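Local coordinates for replicase polyprotein 1a (Avian infectious bronchitis virus, PDB 3LD1), which is of unknown function but forms part of non-structural protein 2, one of the mature products cut from the coronavirus replicase polyprotein, at residues 252-256 against 257-261; 5-8 against 9-13; 270-273 against 274-277; 319-323 against 324-328. The protein carries 3 engineered substitutions. All blocks are in the same frame, centred on the assembly; numbering follows the deposited sequence.

How the contacts relate
Three of the four contacts gather toward the C-terminal end of this elongated chain, and the fourth stands apart. Contact 1 is a hairpin of a four-stranded antiparallel sheet, and contact 3 lies in the loop joining two of its other strands, about 19 Å away between centres. Contact 4 is a hairpin of the adjoining six-stranded sheet, its centre about 17 Å from that of contact 1. Contacts 3 and 4 touch: I272 CD1 packs on L326 CB at 3.6 Å, and P276 CD on I321 CD1 at 3.8 Å. Contact 2, where a strand of the N-terminal sheet turns toward a helix, lies across the chain's centre, about 56 Å from contact 1 between centres.

Contact 1. Residues 252-256 against 257-261; sequences AKIFT and TFAFF. Engineered in segment 257-261: F258 (natural residue Leu).
K253 faces F260, and F255 faces F258 (an engineered residue, naturally Leu), as two hydrogen-bonded pairs of an antiparallel hairpin. Each pair has one sound bond and one weak one. K253 N donates a hydrogen bond to F260 O at 3.1 Å with an N-H...O angle of 155°; the return bond from F260 N to K253 O is bent and weak. F258 N reaches F255 O at 2.9 Å and closes the type II' turn, whose corner residues are T256 and T257. F255 N points almost straight at F258 O (173°), but at 3.3 Å this bond is weak. All four donors and acceptors of the two pairs are thus engaged. Between them I254 and A259 form a non-hydrogen-bonded pair, and their backbones bond outward, to P246 and V266. The amine of K253 also turns away, to N247 OD1 and the carbonyls of L245 and E243. At the open end F261, with CG anti to its carbonyl carbon (chi1 -84°), swings its ring back so that the A252 methyl sits over one face, a CH-pi contact 3.6 Å from A252 CB to the centroid. Strand 253-255 is the outermost of its sheet in this chain; 258-260 lies between it and 265-269, with F260 edge-to-face on F242 of helix 232-243 and F261 against L347 of strand 345-355.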
ATOM      1  N   ALA A 252      11.158 -23.586  -8.049  1.00 47.81           N
ATOM      2  CA  ALA A 252      11.175 -22.306  -7.361  1.00 46.74           C
ATOM      3  C   ALA A 252      12.291 -21.421  -7.882  1.00 47.31           C
ATOM      4  O   ALA A 252      13.165 -21.888  -8.610  1.00 48.00           O
ATOM      5  CB  ALA A 252      11.369 -22.538  -5.884  1.00 46.07           C
ATOM      6  N   LYS A 253      12.312 -20.174  -7.407  1.00 47.09           N
ATOM      7  CA  LYS A 253      13.226 -19.167  -7.847  1.00 46.34           C
ATOM      8  C   LYS A 253      14.255 -19.015  -6.793  1.00 47.09           C
ATOM      9  O   LYS A 253      13.889 -18.849  -5.641  1.00 48.80           O
ATOM     10  CB  LYS A 253      12.459 -17.834  -8.019  1.00 45.26           C
ATOM     11  CG  LYS A 253      11.617 -17.790  -9.246  1.00 43.72           C
ATOM     12  CD  LYS A 253      12.505 -17.930 -10.507  1.00 44.97           C
ATOM     13  CE  LYS A 253      11.662 -17.853 -11.834  1.00 43.99           C
ATOM     14  NZ  LYS A 253      12.671 -17.838 -12.952  1.00 44.08           N
ATOM     15  N   ILE A 254      15.547 -18.985  -7.128  1.00 48.47           N
ATOM     16  CA  ILE A 254      16.537 -18.937  -6.034  1.00 49.20           C
ATOM     17  C   ILE A 254      17.167 -17.581  -5.808  1.00 50.74           C
ATOM     18  O   ILE A 254      17.585 -16.890  -6.724  1.00 51.10           O
ATOM     19  CB  ILE A 254      17.676 -19.995  -6.183  1.00 48.73           C
ATOM     20  CG1 ILE A 254      17.120 -21.405  -6.531  1.00 49.23           C
ATOM     21  CG2 ILE A 254      18.570 -19.996  -4.940  1.00 48.27           C
ATOM     22  CD1 ILE A 254      16.247 -22.108  -5.448  1.00 49.91           C
ATOM     23  N   PHE A 255      17.252 -17.194  -4.554  1.00 52.41           N
ATOM     24  CA  PHE A 255      17.967 -16.003  -4.206  1.00 52.98           C
ATOM     25  C   PHE A 255      18.559 -16.346  -2.903  1.00 53.15           C
ATOM     26  O   PHE A 255      17.780 -16.617  -1.944  1.00 53.69           O
ATOM     27  CB  PHE A 255      17.006 -14.834  -3.974  1.00 53.04           C
ATOM     28  CG  PHE A 255      17.706 -13.572  -3.533  1.00 54.21           C
ATOM     29  CD1 PHE A 255      18.351 -12.754  -4.474  1.00 54.04           C
ATOM     30  CD2 PHE A 255      17.750 -13.220  -2.192  1.00 53.78           C
ATOM     31  CE1 PHE A 255      19.017 -11.594  -4.069  1.00 57.16           C
ATOM     32  CE2 PHE A 255      18.410 -12.052  -1.762  1.00 56.13           C
ATOM     33  CZ  PHE A 255      19.045 -11.230  -2.692  1.00 55.58           C
ATOM     34  N   THR A 256      19.892 -16.397  -2.832  1.00 52.78           N
ATOM     35  CA  THR A 256      20.495 -16.472  -1.485  1.00 52.32           C
ATOM     36  C   THR A 256      20.135 -17.794  -0.669  1.00 51.41           C
ATOM     37  O   THR A 256      20.063 -18.867  -1.226  1.00 49.31           O
ATOM     38  CB  THR A 256      20.015 -15.198  -0.905  1.00 52.43           C
ATOM     39  OG1 THR A 256      20.824 -14.193  -1.513  1.00 57.34           O
ATOM     40  CG2 THR A 256      20.075 -15.097   0.577  1.00 52.73           C
ATOM     41  N   THR A 257      19.910 -17.700   0.636  1.00 52.55           N
ATOM     42  CA  THR A 257      19.438 -18.807   1.467  1.00 52.05           C
ATOM     43  C   THR A 257      17.888 -19.050   1.313  1.00 52.00           C
ATOM     44  O   THR A 257      17.251 -19.720   2.161  1.00 52.28           O
ATOM     45  CB  THR A 257      19.812 -18.523   2.948  1.00 53.51           C
ATOM     46  OG1 THR A 257      19.515 -17.154   3.289  1.00 51.80           O
ATOM     47  CG2 THR A 257      21.326 -18.770   3.211  1.00 54.56           C
ATOM     48  N   PHE A 258      17.274 -18.521   0.246  1.00 50.12           N
ATOM     49  CA  PHE A 258      15.821 -18.506   0.162  1.00 48.74           C
ATOM     50  C   PHE A 258      15.341 -19.149  -1.088  1.00 47.18           C
ATOM     51  O   PHE A 258      16.056 -19.098  -2.082  1.00 46.46           O
ATOM     52  CB  PHE A 258      15.258 -17.064   0.208  1.00 49.27           C
ATOM     53  CG  PHE A 258      15.468 -16.384   1.519  1.00 49.21           C
ATOM     54  CD1 PHE A 258      16.478 -15.439   1.669  1.00 50.92           C
ATOM     55  CD2 PHE A 258      14.664 -16.698   2.608  1.00 49.82           C
ATOM     56  CE1 PHE A 258      16.705 -14.805   2.891  1.00 51.11           C
ATOM     57  CE2 PHE A 258      14.864 -16.097   3.843  1.00 51.31           C
ATOM     58  CZ  PHE A 258      15.894 -15.154   4.003  1.00 54.09           C
ATOM     59  N   ALA A 259      14.101 -19.675  -1.031  1.00 45.41           N
ATOM     60  CA  ALA A 259      13.381 -20.234  -2.184  1.00 44.04           C
ATOM     61  C   ALA A 259      11.953 -19.703  -2.294  1.00 44.05           C
ATOM     62  O   ALA A 259      11.259 -19.540  -1.286  1.00 44.10           O
ATOM     63  CB  ALA A 259      13.345 -21.726  -2.115  1.00 43.12           C
ATOM     64  N   PHE A 260      11.505 -19.499  -3.524  1.00 42.96           N
ATOM     65  CA  PHE A 260      10.296 -18.795  -3.744  1.00 43.21           C
ATOM     66  C   PHE A 260       9.431 -19.604  -4.672  1.00 44.35           C
ATOM     67  O   PHE A 260       9.664 -19.619  -5.888  1.00 43.35           O
ATOM     68  CB  PHE A 260      10.631 -17.445  -4.386  1.00 43.19           C
ATOM     69  CG  PHE A 260      11.252 -16.480  -3.433  1.00 42.81           C
ATOM     70  CD1 PHE A 260      12.610 -16.459  -3.229  1.00 45.53           C
ATOM     71  CD2 PHE A 260      10.465 -15.589  -2.716  1.00 45.91           C
ATOM     72  CE1 PHE A 260      13.179 -15.571  -2.297  1.00 47.67           C
ATOM     73  CE2 PHE A 260      11.015 -14.706  -1.765  1.00 45.37           C
ATOM     74  CZ  PHE A 260      12.363 -14.686  -1.557  1.00 45.51           C
ATOM     75  N   PHE A 261       8.442 -20.264  -4.060  1.00 44.78           N
ATOM     76  CA  PHE A 261       7.580 -21.207  -4.690  1.00 44.89           C
ATOM     77  C   PHE A 261       6.339 -20.473  -5.144  1.00 47.39           C
ATOM     78  O   PHE A 261       6.282 -19.254  -5.047  1.00 47.96           O
ATOM     79  CB  PHE A 261       7.275 -22.254  -3.657  1.00 44.19           C
ATOM     80  CG  PHE A 261       8.343 -23.324  -3.557  1.00 43.38           C
ATOM     81  CD1 PHE A 261       9.177 -23.392  -2.467  1.00 37.59           C
ATOM     82  CD2 PHE A 261       8.538 -24.244  -4.612  1.00 41.77           C
ATOM     83  CE1 PHE A 261      10.194 -24.359  -2.402  1.00 40.03           C
ATOM     84  CE2 PHE A 261       9.528 -25.187  -4.542  1.00 42.06           C
ATOM     85  CZ  PHE A 261      10.374 -25.227  -3.431  1.00 40.30           C
TER

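Contact 2. Residues 5-8 against 9-13; sequences ILVS and KDIPE
The S8 hydroxyl is swung to the far side of CB from its backbone N (chi1 -151°), while D10 holds its carboxylate between its own N and carbonyl carbon (chi1 58°). These two settings bring the groups together two residues apart: S8 OG donates to D10 OD2 over only 2.5 Å, a short bond. It meets the oxygen on its syn side, somewhat out of the carboxylate plane. S8 CB lies 3.2 Å from D10 OD2, as the short bond brings it near. The backbone adds a second tie, with I11 N bonded to S8 O at 3.0 Å, fairly straight at the hydrogen (160°). With K9 and D10 at its corners, this bond closes a type I beta turn from S8 to I11. The turn ends strand 4-8, which runs parallel to strands 57-64 and 74-76 in a mixed sheet, and sends the chain into helix 13-20, where P12 is the N-cap: a tight strand-to-helix connection. On the apolar side I11 reaches back past the turn, and its CD1 meets V7 CG2 at 3.8 Å, the two side chains crossing at a slant. I11 CG2 meanwhile rests 3.8 Å from S8 CB. Helix 13-20 meets this apolar pair through L19 on V7 and C16 on I11, whereas K9 packs beside D65 and D10 beside A78.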
ATOM      1  N   ILE A   5     -25.537  27.815   4.453  1.00 59.48           N
ATOM      2  CA  ILE A   5     -24.508  28.540   3.707  1.00 54.27           C
ATOM      3  C   ILE A   5     -24.441  28.009   2.261  1.00 52.76           C
ATOM      4  O   ILE A   5     -24.146  26.845   2.028  1.00 50.61           O
ATOM      5  CB  ILE A   5     -23.125  28.551   4.457  1.00 53.76           C
ATOM      6  CG1 ILE A   5     -23.276  29.296   5.800  1.00 51.26           C
ATOM      7  CG2 ILE A   5     -21.992  29.181   3.580  1.00 48.39           C
ATOM      8  CD1 ILE A   5     -23.667  28.390   6.924  1.00 55.81           C
ATOM      9  N   LEU A   6     -24.732  28.879   1.302  1.00 50.40           N
ATOM     10  CA  LEU A   6     -24.649  28.477  -0.085  1.00 50.68           C
ATOM     11  C   LEU A   6     -23.213  28.567  -0.669  1.00 51.02           C
ATOM     12  O   LEU A   6     -22.679  29.659  -0.818  1.00 51.26           O
ATOM     13  CB  LEU A   6     -25.647  29.262  -0.953  1.00 50.56           C
ATOM     14  CG  LEU A   6     -27.113  29.312  -0.426  1.00 49.87           C
ATOM     15  CD1 LEU A   6     -27.856  30.314  -1.345  1.00 49.34           C
ATOM     16  CD2 LEU A   6     -27.835  27.888  -0.309  1.00 42.57           C
ATOM     17  N   VAL A   7     -22.581  27.434  -0.993  1.00 49.87           N
ATOM     18  CA  VAL A   7     -21.225  27.544  -1.450  1.00 48.87           C
ATOM     19  C   VAL A   7     -21.061  27.084  -2.863  1.00 49.13           C
ATOM     20  O   VAL A   7     -21.338  25.930  -3.211  1.00 49.72           O
ATOM     21  CB  VAL A   7     -20.120  27.056  -0.448  1.00 48.68           C
ATOM     22  CG1 VAL A   7     -20.691  26.374   0.785  1.00 48.69           C
ATOM     23  CG2 VAL A   7     -19.121  26.270  -1.130  1.00 46.51           C
ATOM     24  N   SER A   8     -20.670  28.067  -3.666  1.00 48.18           N
ATOM     25  CA  SER A   8     -20.399  27.913  -5.042  1.00 48.33           C
ATOM     26  C   SER A   8     -19.556  26.667  -5.367  1.00 48.04           C
ATOM     27  O   SER A   8     -18.425  26.504  -4.908  1.00 48.59           O
ATOM     28  CB  SER A   8     -19.693  29.145  -5.480  1.00 47.75           C
ATOM     29  OG  SER A   8     -20.012  29.319  -6.798  1.00 50.20           O
ATOM     30  N   LYS A   9     -20.160  25.786  -6.143  1.00 47.57           N
ATOM     31  CA  LYS A   9     -19.574  24.520  -6.553  1.00 48.17           C
ATOM     32  C   LYS A   9     -18.201  24.682  -7.198  1.00 49.23           C
ATOM     33  O   LYS A   9     -17.353  23.777  -7.051  1.00 49.88           O
ATOM     34  CB  LYS A   9     -20.529  23.750  -7.510  1.00 47.94           C
ATOM     35  CG  LYS A   9     -21.709  23.048  -6.816  1.00 47.40           C
ATOM     36  CD  LYS A   9     -22.903  22.744  -7.746  1.00 48.07           C
ATOM     37  CE  LYS A   9     -23.386  21.319  -7.544  1.00 45.30           C
ATOM     38  NZ  LYS A   9     -24.766  21.394  -7.824  1.00 46.57           N
ATOM     39  N   ASP A  10     -17.977  25.824  -7.867  1.00 49.13           N
ATOM     40  CA  ASP A  10     -16.699  26.136  -8.545  1.00 49.53           C
ATOM     41  C   ASP A  10     -15.626  26.757  -7.650  1.00 48.60           C
ATOM     42  O   ASP A  10     -14.575  27.136  -8.183  1.00 48.23           O
ATOM     43  CB  ASP A  10     -16.927  27.096  -9.734  1.00 50.95           C
ATOM     44  CG  ASP A  10     -17.606  28.409  -9.297  1.00 53.10           C
ATOM     45  OD1 ASP A  10     -17.709  29.371 -10.094  1.00 55.38           O
ATOM     46  OD2 ASP A  10     -18.048  28.453  -8.118  1.00 57.40           O
ATOM     47  N   ILE A  11     -15.855  26.901  -6.330  1.00 46.30           N
ATOM     48  CA  ILE A  11     -14.826  27.610  -5.547  1.00 44.28           C
ATOM     49  C   ILE A  11     -13.389  27.054  -5.792  1.00 43.35           C
ATOM     50  O   ILE A  11     -13.214  25.823  -5.956  1.00 42.21           O
ATOM     51  CB  ILE A  11     -15.151  27.612  -4.091  1.00 45.00           C
ATOM     52  CG1 ILE A  11     -15.452  26.194  -3.605  1.00 42.57           C
ATOM     53  CG2 ILE A  11     -16.342  28.609  -3.798  1.00 43.92           C
ATOM     54  CD1 ILE A  11     -15.481  26.163  -2.104  1.00 42.07           C
ATOM     55  N   PRO A  12     -12.368  27.941  -5.858  1.00 42.10           N
ATOM     56  CA  PRO A  12     -10.992  27.430  -6.142  1.00 41.71           C
ATOM     57  C   PRO A  12     -10.496  26.511  -5.077  1.00 42.10           C
ATOM     58  O   PRO A  12     -11.040  26.516  -3.969  1.00 42.22           O
ATOM     59  CB  PRO A  12     -10.101  28.682  -6.291  1.00 42.03           C
ATOM     60  CG  PRO A  12     -10.962  29.903  -5.970  1.00 43.33           C
ATOM     61  CD  PRO A  12     -12.443  29.411  -5.733  1.00 42.28           C
ATOM     62  N   GLU A  13      -9.510  25.669  -5.422  1.00 42.65           N
ATOM     63  CA  GLU A  13      -9.001  24.628  -4.512  1.00 42.49           C
ATOM     64  C   GLU A  13      -8.591  25.255  -3.181  1.00 42.56           C
ATOM     65  O   GLU A  13      -8.712  24.647  -2.109  1.00 42.64           O
ATOM     66  CB  GLU A  13      -7.715  23.978  -5.052  1.00 44.25           C
ATOM     67  CG  GLU A  13      -7.746  23.049  -6.241  1.00 48.37           C
ATOM     68  CD  GLU A  13      -8.063  23.780  -7.541  1.00 56.80           C
ATOM     69  OE1 GLU A  13      -8.142  25.044  -7.629  1.00 60.95           O
ATOM     70  OE2 GLU A  13      -8.258  23.057  -8.514  1.00 61.85           O
TER

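Contact 3. Residues 270-273 against 274-277; sequences DNIP and NAPR
N271 lays its side-chain amide over the guanidinium of R277, the two planes only 18° apart. This is the close part of the contact. N271 OD1 stands 3.2 Å above the guanidinium plane, displaced toward the rim, and lies 3.3 Å from R277 NE. That approach is over the face, so the NE hydrogen does not point at the oxygen and the pair is a stack, not a hydrogen bond. R277 attains this pose through a chain bent at chi2 and chi3: its CB sets off away from N271, and the bends bring the guanidinium back. Residues 270-277 lie in the loop joining strands 265-269 and 281-285 of an antiparallel sheet, where I272 and T279 share a backbone hydrogen bond. Packing is looser at the other end of the contact. There I272 to A275 form a type II turn with P273 and N274 at its corners, N274 taking a positive phi (79°). I272 O and A275 N are 3.8 Å apart, so the turn is open, and its main side-chain touch is I272 CG1 on A275 CB at 4.1 Å. P273 and N274 are exposed and meet a crystal neighbour, as does R277, whose pose may owe something to the lattice. N271 OD1 takes its hydrogen bond from G278 N, outside the pair. Its partial negative charge, lying over the arginine cation, probably adds a mild attraction to the flat stacking.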
ATOM      1  N   ASP A 270      20.553 -26.106   5.328  1.00 46.80           N
ATOM      2  CA  ASP A 270      21.392 -27.238   5.063  1.00 47.06           C
ATOM      3  C   ASP A 270      21.353 -28.110   6.281  1.00 45.62           C
ATOM      4  O   ASP A 270      21.262 -27.619   7.354  1.00 45.94           O
ATOM      5  CB  ASP A 270      22.830 -26.826   4.809  1.00 48.49           C
ATOM      6  CG  ASP A 270      23.000 -25.937   3.571  1.00 53.31           C
ATOM      7  OD1 ASP A 270      24.114 -25.374   3.479  1.00 56.06           O
ATOM      8  OD2 ASP A 270      22.083 -25.810   2.704  1.00 55.33           O
ATOM      9  N   ASN A 271      21.465 -29.410   6.105  1.00 45.24           N
ATOM     10  CA  ASN A 271      21.595 -30.338   7.243  1.00 45.81           C
ATOM     11  C   ASN A 271      20.476 -30.183   8.274  1.00 46.41           C
ATOM     12  O   ASN A 271      20.740 -29.913   9.462  1.00 44.16           O
ATOM     13  CB  ASN A 271      22.966 -30.205   7.910  1.00 44.38           C
ATOM     14  CG  ASN A 271      24.071 -30.443   6.952  1.00 44.19           C
ATOM     15  OD1 ASN A 271      24.289 -31.557   6.533  1.00 42.07           O
ATOM     16  ND2 ASN A 271      24.770 -29.378   6.569  1.00 44.71           N
ATOM     17  N   ILE A 272      19.227 -30.335   7.806  1.00 48.14           N
ATOM     18  CA  ILE A 272      18.076 -30.198   8.714  1.00 49.56           C
ATOM     19  C   ILE A 272      18.294 -31.281   9.748  1.00 50.58           C
ATOM     20  O   ILE A 272      18.823 -32.343   9.449  1.00 49.42           O
ATOM     21  CB  ILE A 272      16.720 -30.378   8.077  1.00 50.03           C
ATOM     22  CG1 ILE A 272      16.507 -31.844   7.705  1.00 48.20           C
ATOM     23  CG2 ILE A 272      16.557 -29.435   6.867  1.00 51.32           C
ATOM     24  CD1 ILE A 272      15.582 -32.010   6.615  1.00 44.71           C
ATOM     25  N   PRO A 273      17.994 -30.950  10.989  1.00 51.72           N
ATOM     26  CA  PRO A 273      18.316 -31.829  12.067  1.00 52.89           C
ATOM     27  C   PRO A 273      17.455 -33.028  11.886  1.00 53.55           C
ATOM     28  O   PRO A 273      16.342 -32.908  11.336  1.00 54.01           O
ATOM     29  CB  PRO A 273      17.864 -31.037  13.308  1.00 52.96           C
ATOM     30  CG  PRO A 273      17.827 -29.596  12.834  1.00 51.90           C
ATOM     31  CD  PRO A 273      17.383 -29.691  11.442  1.00 51.66           C
ATOM     32  N   ASN A 274      18.001 -34.171  12.293  1.00 53.98           N
ATOM     33  CA  ASN A 274      17.238 -35.386  12.458  1.00 54.12           C
ATOM     34  C   ASN A 274      16.932 -36.152  11.174  1.00 52.74           C
ATOM     35  O   ASN A 274      16.007 -36.947  11.136  1.00 52.45           O
ATOM     36  CB  ASN A 274      15.951 -35.050  13.225  1.00 55.22           C
ATOM     37  CG  ASN A 274      16.230 -34.614  14.677  1.00 58.38           C
ATOM     38  OD1 ASN A 274      17.107 -35.183  15.402  1.00 59.56           O
ATOM     39  ND2 ASN A 274      15.499 -33.607  15.104  1.00 56.89           N
ATOM     40  N   ALA A 275      17.760 -35.942  10.163  1.00 51.37           N
ATOM     41  CA  ALA A 275      17.767 -36.700   8.923  1.00 50.38           C
ATOM     42  C   ALA A 275      19.222 -36.949   8.567  1.00 49.67           C
ATOM     43  O   ALA A 275      20.119 -36.425   9.218  1.00 49.82           O
ATOM     44  CB  ALA A 275      17.143 -35.859   7.851  1.00 50.69           C
ATOM     45  N   PRO A 276      19.491 -37.714   7.516  1.00 48.69           N
ATOM     46  CA  PRO A 276      20.933 -37.807   7.134  1.00 47.50           C
ATOM     47  C   PRO A 276      21.707 -36.455   6.839  1.00 46.67           C
ATOM     48  O   PRO A 276      21.133 -35.443   6.329  1.00 45.04           O
ATOM     49  CB  PRO A 276      20.922 -38.722   5.893  1.00 47.50           C
ATOM     50  CG  PRO A 276      19.616 -39.511   6.085  1.00 50.72           C
ATOM     51  CD  PRO A 276      18.618 -38.552   6.688  1.00 47.67           C
ATOM     52  N   ARG A 277      23.010 -36.470   7.174  1.00 45.82           N
ATOM     53  CA  ARG A 277      23.905 -35.375   6.847  1.00 44.91           C
ATOM     54  C   ARG A 277      23.660 -35.010   5.418  1.00 43.38           C
ATOM     55  O   ARG A 277      23.589 -35.917   4.516  1.00 41.13           O
ATOM     56  CB  ARG A 277      25.385 -35.804   6.989  1.00 46.20           C
ATOM     57  CG  ARG A 277      26.055 -35.310   8.323  1.00 47.07           C
ATOM     58  CD  ARG A 277      25.659 -33.829   8.610  1.00 49.79           C
ATOM     59  NE  ARG A 277      26.724 -32.882   8.349  1.00 51.78           N
ATOM     60  CZ  ARG A 277      26.834 -31.717   8.969  1.00 53.98           C
ATOM     61  NH1 ARG A 277      25.924 -31.372   9.866  1.00 52.67           N
ATOM     62  NH2 ARG A 277      27.857 -30.916   8.700  1.00 54.20           N
TER

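Contact 4. Residues 319-323 against 324-328; sequences SAILG and GHLCY
C327 on one strand, paired with A320, and the glycines G323 and G324 at the bend carry this contact. C327 uses both backbone groups: its N donates to A320 O at 2.9 Å, nearly straight (166°), and its O accepts from A320 N at 3.1 Å. The same C327 O also receives a CA-H...O contact from S319 CA. On the side-chain face shared with A320, L322 and H325, C327 CB meets L322 CD1 at 4.1 Å. The glycines span the bend beyond the L322-H325 pair, which is joined by H325 N to L322 O (2.7 Å) and L322 N to H325 O (2.8 Å). Both have positive phi, 43° for G323 and 79° for G324, a backbone shape glycine adopts readily. G323 O is turned to the H325 ring, where ND1 donates to it at 2.9 Å; the nitrogen stands above the carbonyl plane and the oxygen is tilted from the ring plane. This bond helps set the rotation of a ring that also stacks on F249. On the opposite face, I321 CG2 touches G324 C at 3.9 Å, and L326 turns its CD2 back across the strands to S319 CB, at 3.5 Å. Two glycine corners, closed by paired bonds between L322 and H325, make a type I' turn, the two-residue loop of a beta hairpin, here joining strands 316-322 and 325-332 of a mixed sheet.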
ATOM      1  N   SER A 319       6.975 -38.125   4.731  1.00 38.19           N
ATOM      2  CA  SER A 319       8.096 -37.379   4.261  1.00 37.83           C
ATOM      3  C   SER A 319       8.925 -38.334   3.487  1.00 37.53           C
ATOM      4  O   SER A 319       8.834 -39.529   3.726  1.00 38.37           O
ATOM      5  CB  SER A 319       8.888 -36.799   5.429  1.00 36.53           C
ATOM      6  OG  SER A 319       9.219 -37.779   6.363  1.00 41.74           O
ATOM      7  N   ALA A 320       9.676 -37.821   2.516  1.00 37.52           N
ATOM      8  CA  ALA A 320      10.614 -38.579   1.710  1.00 36.99           C
ATOM      9  C   ALA A 320      11.727 -37.611   1.345  1.00 37.98           C
ATOM     10  O   ALA A 320      11.481 -36.420   1.120  1.00 37.46           O
ATOM     11  CB  ALA A 320       9.908 -39.109   0.418  1.00 37.34           C
ATOM     12  N   ILE A 321      12.963 -38.072   1.349  1.00 37.94           N
ATOM     13  CA  ILE A 321      14.010 -37.166   0.938  1.00 39.04           C
ATOM     14  C   ILE A 321      14.249 -37.253  -0.557  1.00 38.92           C
ATOM     15  O   ILE A 321      14.816 -38.206  -1.003  1.00 39.37           O
ATOM     16  CB  ILE A 321      15.305 -37.445   1.680  1.00 38.98           C
ATOM     17  CG1 ILE A 321      15.103 -37.030   3.142  1.00 40.43           C
ATOM     18  CG2 ILE A 321      16.429 -36.684   0.992  1.00 36.90           C
ATOM     19  CD1 ILE A 321      16.046 -37.674   4.051  1.00 38.47           C
ATOM     20  N   LEU A 322      13.844 -36.232  -1.298  1.00 38.79           N
ATOM     21  CA  LEU A 322      13.950 -36.220  -2.769  1.00 38.69           C
ATOM     22  C   LEU A 322      14.895 -35.149  -3.252  1.00 38.71           C
ATOM     23  O   LEU A 322      14.946 -34.025  -2.681  1.00 38.85           O
ATOM     24  CB  LEU A 322      12.570 -36.042  -3.386  1.00 38.43           C
ATOM     25  CG  LEU A 322      11.490 -36.993  -2.788  1.00 39.65           C
ATOM     26  CD1 LEU A 322      10.099 -36.602  -3.294  1.00 40.96           C
ATOM     27  CD2 LEU A 322      11.744 -38.417  -3.190  1.00 32.27           C
ATOM     28  N   GLY A 323      15.714 -35.491  -4.247  1.00 38.64           N
ATOM     29  CA  GLY A 323      16.743 -34.558  -4.696  1.00 38.52           C
ATOM     30  C   GLY A 323      17.427 -33.890  -3.505  1.00 38.99           C
ATOM     31  O   GLY A 323      17.692 -32.720  -3.528  1.00 40.35           O
ATOM     32  N   GLY A 324      17.659 -34.617  -2.433  1.00 38.46           N
ATOM     33  CA  GLY A 324      18.413 -34.095  -1.300  1.00 38.34           C
ATOM     34  C   GLY A 324      17.658 -33.199  -0.359  1.00 37.94           C
ATOM     35  O   GLY A 324      18.274 -32.660   0.557  1.00 37.68           O
ATOM     36  N   HIS A 325      16.353 -33.050  -0.596  1.00 37.56           N
ATOM     37  CA  HIS A 325      15.457 -32.180   0.180  1.00 37.60           C
ATOM     38  C   HIS A 325      14.341 -32.978   0.832  1.00 38.64           C
ATOM     39  O   HIS A 325      13.677 -33.828   0.155  1.00 39.09           O
ATOM     40  CB  HIS A 325      14.696 -31.233  -0.746  1.00 36.83           C
ATOM     41  CG  HIS A 325      15.549 -30.191  -1.373  1.00 38.59           C
ATOM     42  ND1 HIS A 325      16.287 -30.426  -2.518  1.00 40.66           N
ATOM     43  CD2 HIS A 325      15.782 -28.902  -1.025  1.00 36.58           C
ATOM     44  CE1 HIS A 325      16.961 -29.332  -2.838  1.00 38.69           C
ATOM     45  NE2 HIS A 325      16.701 -28.407  -1.926  1.00 42.72           N
ATOM     46  N   LEU A 326      14.022 -32.615   2.069  1.00 38.85           N
ATOM     47  CA  LEU A 326      12.956 -33.258   2.821  1.00 40.19           C
ATOM     48  C   LEU A 326      11.641 -32.760   2.290  1.00 41.85           C
ATOM     49  O   LEU A 326      11.312 -31.562   2.431  1.00 42.46           O
ATOM     50  CB  LEU A 326      13.024 -32.939   4.288  1.00 39.50           C
ATOM     51  CG  LEU A 326      12.822 -34.046   5.319  1.00 43.85           C
ATOM     52  CD1 LEU A 326      12.244 -33.459   6.609  1.00 45.22           C
ATOM     53  CD2 LEU A 326      11.967 -35.202   4.862  1.00 43.61           C
ATOM     54  N   CYS A 327      10.906 -33.662   1.620  1.00 41.58           N
ATOM     55  CA  CYS A 327       9.659 -33.290   1.013  1.00 40.67           C
ATOM     56  C   CYS A 327       8.503 -34.024   1.681  1.00 40.26           C
ATOM     57  O   CYS A 327       8.698 -34.900   2.513  1.00 40.37           O
ATOM     58  CB  CYS A 327       9.675 -33.608  -0.471  1.00 41.16           C
ATOM     59  SG  CYS A 327      10.847 -32.747  -1.480  1.00 41.27           S
ATOM     60  N   TYR A 328       7.297 -33.617   1.335  1.00 39.79           N
ATOM     61  CA  TYR A 328       6.076 -34.276   1.712  1.00 38.92           C
ATOM     62  C   TYR A 328       5.671 -35.045   0.498  1.00 40.37           C
ATOM     63  O   TYR A 328       5.785 -34.567  -0.652  1.00 40.07           O
ATOM     64  CB  TYR A 328       5.006 -33.252   1.927  1.00 37.86           C
ATOM     65  CG  TYR A 328       3.649 -33.812   2.303  1.00 39.26           C
ATOM     66  CD1 TYR A 328       3.430 -34.355   3.584  1.00 33.84           C
ATOM     67  CD2 TYR A 328       2.563 -33.781   1.379  1.00 36.21           C
ATOM     68  CE1 TYR A 328       2.187 -34.860   3.922  1.00 40.89           C
ATOM     69  CE2 TYR A 328       1.316 -34.276   1.717  1.00 34.67           C
ATOM     70  CZ  TYR A 328       1.124 -34.816   2.990  1.00 39.18           C
ATOM     71  OH  TYR A 328      -0.115 -35.292   3.376  1.00 38.22           O
TER